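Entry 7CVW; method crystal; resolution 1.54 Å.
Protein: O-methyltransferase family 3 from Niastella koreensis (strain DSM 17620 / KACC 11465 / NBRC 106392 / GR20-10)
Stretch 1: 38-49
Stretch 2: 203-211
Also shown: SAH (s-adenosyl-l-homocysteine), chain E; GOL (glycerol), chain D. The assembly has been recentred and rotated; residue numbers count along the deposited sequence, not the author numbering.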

ATOM      1  N   ALA A  38      21.270  11.196   3.562  1.00 12.08           N
ATOM      2  CA  ALA A  38      20.966   9.901   2.911  1.00 12.98           C
ATOM      3  C   ALA A  38      19.560   9.482   3.321  1.00 12.89           C
ATOM      4  O   ALA A  38      19.431   8.522   4.060  1.00 15.57           O
ATOM      5  CB  ALA A  38      21.980   8.844   3.307  1.00 13.93           C
ATOM      6  N   ILE A  39      18.550  10.240   2.925  1.00 11.40           N
ATOM      7  CA  ILE A  39      17.171  10.052   3.455  1.00 11.03           C
ATOM      8  C   ILE A  39      16.151   9.858   2.329  1.00 10.59           C
ATOM      9  O   ILE A  39      14.957  10.065   2.593  1.00 11.24           O
ATOM     10  CB  ILE A  39      16.802  11.201   4.401  1.00 10.55           C
ATOM     11  CG1 ILE A  39      16.773  12.579   3.732  1.00 10.30           C
ATOM     12  CG2 ILE A  39      17.737  11.172   5.611  1.00 11.21           C
ATOM     13  CD1 ILE A  39      16.304  13.721   4.615  1.00 11.01           C
ATOM     14  N   SER A  40      16.575   9.447   1.138  1.00  9.78           N
ATOM     15  CA  SER A  40      15.626   9.072   0.056  1.00  9.83           C
ATOM     16  C   SER A  40      14.734   7.941   0.529  1.00  8.97           C
ATOM     17  O   SER A  40      15.158   7.147   1.387  1.00  9.57           O
ATOM     18  CB  SER A  40      16.304   8.593  -1.206  1.00 10.67           C
ATOM     19  OG  SER A  40      17.266   9.521  -1.702  1.00 13.10           O
ATOM     20  N   VAL A  41      13.575   7.789  -0.091  1.00  8.29           N
ATOM     21  CA  VAL A  41      12.824   6.511   0.078  1.00  8.46           C
ATOM     22  C   VAL A  41      13.733   5.339  -0.338  1.00  9.07           C
ATOM     23  O   VAL A  41      14.678   5.500  -1.133  1.00  8.93           O
ATOM     24  CB  VAL A  41      11.494   6.462  -0.688  1.00  8.78           C
ATOM     25  CG1 VAL A  41      10.531   7.502  -0.130  1.00  8.92           C
ATOM     26  CG2 VAL A  41      11.674   6.605  -2.200  1.00  8.45           C
ATOM     27  N   SER A  42      13.450   4.163   0.202  1.00  8.71           N
ATOM     28  CA  SER A  42      14.191   2.934  -0.172  1.00  8.82           C
ATOM     29  C   SER A  42      13.763   2.509  -1.569  1.00  8.88           C
ATOM     30  O   SER A  42      12.713   2.938  -2.068  1.00  8.54           O
ATOM     31  CB  SER A  42      13.906   1.844   0.818  1.00  8.64           C
ATOM     32  OG  SER A  42      12.551   1.410   0.689  1.00  9.80           O
ATOM     33  N   PRO A  43      14.548   1.663  -2.257  1.00  9.43           N
ATOM     34  CA  PRO A  43      14.136   1.124  -3.550  1.00 10.21           C
ATOM     35  C   PRO A  43      12.727   0.511  -3.528  1.00  9.66           C
ATOM     36  O   PRO A  43      11.920   0.778  -4.400  1.00 10.11           O
ATOM     37  CB  PRO A  43      15.236   0.080  -3.848  1.00 10.43           C
ATOM     38  CG  PRO A  43      16.451   0.657  -3.152  1.00 10.36           C
ATOM     39  CD  PRO A  43      15.894   1.219  -1.864  1.00 10.39           C
ATOM     40  N   ASN A  44      12.425  -0.287  -2.497  1.00  9.54           N
ATOM     41  CA  ASN A  44      11.120  -0.988  -2.481  1.00  9.72           C
ATOM     42  C   ASN A  44      10.011   0.020  -2.185  1.00  9.20           C
ATOM     43  O   ASN A  44       8.887  -0.197  -2.648  1.00  9.88           O
ATOM     44  CB  ASN A  44      11.106  -2.142  -1.492  1.00  9.49           C
ATOM     45  CG  ASN A  44      11.989  -3.308  -1.899  1.00  9.93           C
ATOM     46  OD1 ASN A  44      12.140  -3.577  -3.092  1.00 10.79           O
ATOM     47  ND2 ASN A  44      12.534  -3.974  -0.895  1.00 10.29           N
ATOM     48  N   GLN A  45      10.282   1.059  -1.385  1.00  8.89           N
ATOM     49  CA  GLN A  45       9.297   2.141  -1.171  1.00  9.17           C
ATOM     50  C   GLN A  45       9.084   2.912  -2.481  1.00  8.88           C
ATOM     51  O   GLN A  45       7.926   3.301  -2.783  1.00  9.27           O
ATOM     52  CB  GLN A  45       9.730   3.071  -0.045  1.00  9.85           C
ATOM     53  CG  GLN A  45       9.695   2.408   1.306  1.00 10.94           C
ATOM     54  CD  GLN A  45      10.365   3.226   2.373  1.00 12.07           C
ATOM     55  OE1 GLN A  45      10.897   4.304   2.102  1.00 12.79           O
ATOM     56  NE2 GLN A  45      10.429   2.668   3.580  1.00 14.44           N
ATOM     57  N   GLY A  46      10.161   3.132  -3.247  1.00  8.29           N
ATOM     58  CA  GLY A  46      10.066   3.765  -4.572  1.00  8.25           C
ATOM     59  C   GLY A  46       9.150   2.983  -5.485  1.00  8.93           C
ATOM     60  O   GLY A  46       8.256   3.575  -6.087  1.00  8.65           O
ATOM     61  N   LYS A  47       9.329   1.663  -5.545  1.00  9.16           N
ATOM     62  CA  LYS A  47       8.464   0.811  -6.387  1.00  9.42           C
ATOM     63  C   LYS A  47       7.014   0.904  -5.894  1.00  9.03           C
ATOM     64  O   LYS A  47       6.114   0.989  -6.721  1.00  8.78           O
ATOM     65  CB  LYS A  47       8.987  -0.625  -6.351  1.00 10.50           C
ATOM     66  CG  LYS A  47       8.250  -1.604  -7.252  1.00 11.02           C
ATOM     67  CD  LYS A  47       8.383  -1.303  -8.738  1.00 12.42           C
ATOM     68  CE  LYS A  47       7.825  -2.412  -9.621  1.00 13.58           C
ATOM     69  NZ  LYS A  47       8.716  -3.596  -9.626  1.00 14.02           N
ATOM     70  N   PHE A  48       6.793   0.920  -4.586  1.00  8.88           N
ATOM     71  CA  PHE A  48       5.428   1.038  -4.028  1.00  9.24           C
ATOM     72  C   PHE A  48       4.783   2.356  -4.470  1.00  8.87           C
ATOM     73  O   PHE A  48       3.635   2.342  -4.957  1.00  8.59           O
ATOM     74  CB  PHE A  48       5.492   0.887  -2.514  1.00  9.40           C
ATOM     75  CG  PHE A  48       4.170   1.042  -1.802  1.00 10.07           C
ATOM     76  CD1 PHE A  48       3.066   0.304  -2.188  1.00 10.58           C
ATOM     77  CD2 PHE A  48       4.051   1.856  -0.690  1.00 10.54           C
ATOM     78  CE1 PHE A  48       1.855   0.404  -1.512  1.00 11.29           C
ATOM     79  CE2 PHE A  48       2.851   1.922  -0.001  1.00 10.83           C
ATOM     80  CZ  PHE A  48       1.749   1.225  -0.427  1.00 11.21           C
ATOM     81  N   LEU A  49       5.505   3.481  -4.360  1.00  9.01           N
ATOM     82  CA  LEU A  49       4.976   4.800  -4.791  1.00  9.81           C
ATOM     83  C   LEU A  49       4.640   4.743  -6.287  1.00  9.04           C
ATOM     84  O   LEU A  49       3.608   5.304  -6.692  1.00  8.58           O
ATOM     85  CB  LEU A  49       6.014   5.885  -4.484  1.00 10.67           C
ATOM     86  CG  LEU A  49       6.224   6.202  -2.998  1.00 10.97           C
ATOM     87  CD1 LEU A  49       7.265   7.289  -2.835  1.00 11.09           C
ATOM     88  CD2 LEU A  49       4.927   6.641  -2.308  1.00 11.32           C
ATOM     89  N   ILE A 203      -2.537   4.280   8.246  1.00  9.24           N
ATOM     90  CA  ILE A 203      -1.064   4.413   8.318  1.00  9.92           C
ATOM     91  C   ILE A 203      -0.488   3.008   8.153  1.00 10.06           C
ATOM     92  O   ILE A 203      -0.967   2.044   8.835  1.00 10.47           O
ATOM     93  CB  ILE A 203      -0.601   5.084   9.625  1.00 10.47           C
ATOM     94  CG1 ILE A 203      -1.091   6.533   9.694  1.00 10.77           C
ATOM     95  CG2 ILE A 203       0.904   4.977   9.764  1.00 10.43           C
ATOM     96  CD1 ILE A 203      -1.095   7.110  11.101  1.00 11.60           C
ATOM     97  N   LEU A 204       0.456   2.858   7.238  1.00 10.57           N
ATOM     98  CA  LEU A 204       1.164   1.578   7.010  1.00 11.73           C
ATOM     99  C   LEU A 204       2.475   1.631   7.762  1.00 11.72           C
ATOM    100  O   LEU A 204       3.330   2.445   7.384  1.00 12.86           O
ATOM    101  CB  LEU A 204       1.526   1.388   5.538  1.00 13.19           C
ATOM    102  CG  LEU A 204       0.415   0.998   4.595  1.00 16.24           C
ATOM    103  CD1 LEU A 204       0.920   1.055   3.147  1.00 16.67           C
ATOM    104  CD2 LEU A 204      -0.082  -0.399   4.929  1.00 16.46           C
ATOM    105  N   GLN A 205       2.665   0.735   8.713  1.00 12.13           N
ATOM    106  CA  GLN A 205       3.972   0.545   9.357  1.00 12.25           C
ATOM    107  C   GLN A 205       4.951   0.016   8.309  1.00 12.06           C
ATOM    108  O   GLN A 205       4.570  -0.857   7.501  1.00 12.58           O
ATOM    109  CB  GLN A 205       3.863  -0.386  10.551  1.00 12.82           C
ATOM    110  CG  GLN A 205       2.928   0.120  11.640  1.00 13.42           C
ATOM    111  CD  GLN A 205       3.048  -0.658  12.928  1.00 13.25           C
ATOM    112  OE1 GLN A 205       2.059  -1.180  13.475  1.00 17.05           O
ATOM    113  NE2 GLN A 205       4.253  -0.704  13.445  1.00 13.09           N
ATOM    114  N   MET A 206       6.173   0.526   8.336  1.00 11.89           N
ATOM    115  CA  MET A 206       7.192   0.101   7.354  1.00 12.89           C
ATOM    116  C   MET A 206       8.504  -0.254   8.032  1.00 11.94           C
ATOM    117  O   MET A 206       8.967   0.457   8.928  1.00 12.71           O
ATOM    118  CB  MET A 206       7.400   1.173   6.296  1.00 13.98           C
ATOM    119  CG  MET A 206       6.180   1.279   5.403  1.00 14.83           C
ATOM    120  SD  MET A 206       6.530   2.307   3.978  1.00 16.29           S
ATOM    121  CE  MET A 206       4.930   2.213   3.171  1.00 17.18           C
ATOM    122  N   VAL A 207       9.066  -1.367   7.564  1.00 11.02           N
ATOM    123  CA  VAL A 207      10.405  -1.849   7.981  1.00 10.45           C
ATOM    124  C   VAL A 207      11.195  -2.203   6.724  1.00 10.46           C
ATOM    125  O   VAL A 207      10.603  -2.351   5.635  1.00 10.92           O
ATOM    126  CB  VAL A 207      10.305  -3.026   8.965  1.00 10.63           C
ATOM    127  CG1 VAL A 207       9.669  -2.572  10.268  1.00 10.47           C
ATOM    128  CG2 VAL A 207       9.533  -4.201   8.378  1.00 11.34           C
ATOM    129  N   GLY A 208      12.511  -2.277   6.861  1.00 10.28           N
ATOM    130  CA  GLY A 208      13.398  -2.589   5.734  1.00 10.82           C
ATOM    131  C   GLY A 208      14.772  -2.014   5.964  1.00 10.94           C
ATOM    132  O   GLY A 208      15.246  -2.044   7.084  1.00 11.90           O
ATOM    133  N   VAL A 209      15.394  -1.507   4.907  1.00 11.35           N
ATOM    134  CA  VAL A 209      16.764  -0.943   4.997  1.00 12.50           C
ATOM    135  C   VAL A 209      16.767   0.346   5.823  1.00 12.55           C
ATOM    136  O   VAL A 209      17.827   0.693   6.363  1.00 14.03           O
ATOM    137  CB  VAL A 209      17.398  -0.749   3.614  1.00 12.45           C
ATOM    138  CG1 VAL A 209      17.662  -2.093   2.957  1.00 14.15           C
ATOM    139  CG2 VAL A 209      16.603   0.173   2.710  1.00 12.30           C
ATOM    140  N   LYS A 210      15.665   1.080   5.893  1.00 11.75           N
ATOM    141  CA  LYS A 210      15.599   2.320   6.700  1.00 11.88           C
ATOM    142  C   LYS A 210      15.065   1.998   8.100  1.00 11.84           C
ATOM    143  O   LYS A 210      14.476   0.916   8.314  1.00 11.98           O
ATOM    144  CB  LYS A 210      14.701   3.348   6.011  1.00 12.06           C
ATOM    145  CG  LYS A 210      15.119   3.714   4.594  1.00 11.72           C
ATOM    146  CD  LYS A 210      14.255   4.808   3.993  1.00 11.79           C
ATOM    147  CE  LYS A 210      14.411   6.150   4.672  1.00 11.65           C
ATOM    148  NZ  LYS A 210      13.743   7.217   3.908  1.00 11.95           N
ATOM    149  N   GLU A 211      15.262   2.931   9.017  1.00 13.22           N
ATOM    150  CA  GLU A 211      14.704   2.865  10.383  1.00 14.45           C
ATOM    151  C   GLU A 211      13.193   2.618  10.281  1.00 12.36           C
ATOM    152  O   GLU A 211      12.498   3.244   9.417  1.00 11.73           O
ATOM    153  CB  GLU A 211      15.055   4.139  11.148  1.00 17.76           C
ATOM    154  CG  GLU A 211      14.583   4.152  12.593  1.00 22.27           C
ATOM    155  CD  GLU A 211      14.787   5.485  13.315  1.00 25.47           C
ATOM    156  OE1 GLU A 211      15.667   5.544  14.173  1.00 33.17           O
ATOM    157  OE2 GLU A 211      14.062   6.457  13.015  1.00 32.76           O
TER
HETATM  158  N   SAH E 303      11.141  12.583  -1.211  1.00 20.00           N
HETATM  159  CA  SAH E 303      12.616  12.526  -1.209  1.00 20.00           C
HETATM  160  CB  SAH E 303      13.172  12.888   0.177  1.00 20.00           C
HETATM  161  CG  SAH E 303      12.796  14.250   0.659  1.00 20.00           C
HETATM  162  SD  SAH E 303      13.910  14.596   2.080  1.00 20.00           S
HETATM  163  C   SAH E 303      13.001  11.099  -1.602  1.00 20.00           C
HETATM  164  O   SAH E 303      13.826  10.955  -2.431  1.00 20.00           O
HETATM  165  OXT SAH E 303      12.441  10.237  -1.015  1.00 20.00           O
HETATM  166  C5' SAH E 303      13.189  16.158   2.675  1.00 20.00           C
HETATM  167  C4' SAH E 303      13.436  17.285   1.712  1.00 20.00           C
HETATM  168  O4' SAH E 303      12.567  18.354   2.104  1.00 20.00           O
HETATM  169  C3' SAH E 303      14.858  17.890   1.709  1.00 20.00           C
HETATM  170  O3' SAH E 303      15.419  17.952   0.411  1.00 20.00           O
HETATM  171  C2' SAH E 303      14.664  19.294   2.288  1.00 20.00           C
HETATM  172  O2' SAH E 303      15.564  20.246   1.790  1.00 20.00           O
HETATM  173  C1' SAH E 303      13.231  19.560   1.868  1.00 20.00           C
HETATM  174  N9  SAH E 303      12.568  20.613   2.602  1.00 20.00           N
HETATM  175  C8  SAH E 303      12.802  21.021   3.882  1.00 20.00           C
HETATM  176  N7  SAH E 303      12.056  22.028   4.243  1.00 20.00           N
HETATM  177  C5  SAH E 303      11.281  22.304   3.135  1.00 20.00           C
HETATM  178  C6  SAH E 303      10.277  23.259   2.880  1.00 20.00           C
HETATM  179  N6  SAH E 303       9.894  24.167   3.754  1.00 20.00           N
HETATM  180  N1  SAH E 303       9.720  23.260   1.667  1.00 20.00           N
HETATM  181  C2  SAH E 303      10.122  22.349   0.782  1.00 20.00           C
HETATM  182  N3  SAH E 303      11.060  21.426   0.902  1.00 20.00           N
HETATM  183  C4  SAH E 303      11.590  21.431   2.119  1.00 20.00           C
HETATM  184  C1  GOL D 302       7.230  -1.708   3.798  1.00 21.75           C
HETATM  185  O1  GOL D 302       7.412  -2.295   5.090  1.00 16.16           O
HETATM  186  C2  GOL D 302       8.519  -1.540   3.007  1.00 22.36           C
HETATM  187  O2  GOL D 302       9.430  -0.622   3.630  1.00 22.16           O
HETATM  188  C3  GOL D 302       9.218  -2.859   2.753  1.00 24.78           C
HETATM  189  O3  GOL D 302       8.421  -3.738   1.958  1.00 23.72           O
HETATM  190  O   HOH W   1      11.115   6.585   3.709  1.00 11.72           O

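Strand 203-206 and helix 43-49 run nearly antiparallel, their N-to-C directions 155° apart and their axes never closer than 12.4 Å. Side chains from both elements span that gap: Leu204 and Met206 from the strand, Gln45 and Phe48 from the helix. Ile203 and Gln205 play no part, whereas Leu204 and Met206 point their CA-to-CB bonds toward the helix.

Leu204 makes the first contact, its CD1 lying 3.7 Å from Phe48 CZ. Phe48, with chi1 in t, sends its ring out from the helix to meet it, and both residues are buried. Met206 follows, extended through m, t and t, so that its CE reaches 3.8 Å from Phe48 CE2. One aromatic ring thus receives two methyl groups from successive inward positions of the strand. Further back along the same methionine, Met206 SD lies 3.9 Å from Gln45 NE2; a long, unbranched side chain can touch two helix residues one turn apart.

Beyond the strand the rules change. Val207 points away, but its backbone holds a glycerol, probably from the crystallisation liquor: Val207 N donates to GOL O1 (3.1 Å), and GOL O2 donates to Val207 O (2.9 Å). Gln45 NE2 adds a weak bond to GOL O2 at 3.4 Å, so the glycerol bridges the two stretches. Gly208 is explained by its own backbone: at phi/psi 154/-142 a CB would be jammed against the preceding carbonyl oxygen. Val209, exposed yet directed toward stretch 1, packs CG2 against Ser42 CB at 3.7 Å.

Lys210 supplies the polar clasp and has the largest area covered by the opposing stretch, 87 Å². Its chain passes Ser42 and Gln45, with Lys210 CD 3.9 Å from both Ser42 N and Gln45 OE1, and delivers the ammonium group to the loop before the helix. There Lys210 NZ donates to Ser40 O at 2.9 Å and, weakly, to Ile39 O at 3.4 Å. A water completes the arrangement, accepting from Lys210 NZ (2.7 Å) and donating to Gln45 OE1 (2.8 Å). Lysine suits this place because an aliphatic stem can pack while its charged tip meets backbone carbonyls.

The receiving surface is itself braced. Ser42, in p at the N-cap, accepts from Gln45 N through OG at 3.1 Å, while Ser42 N donates to Gln45 OE1 at 3.2 Å. This reciprocal pair ties the loop to the first turn and fixes the glutamine amide between lysine and methionine. Glu211 lies beyond the contact, which buries 382 Å² in all.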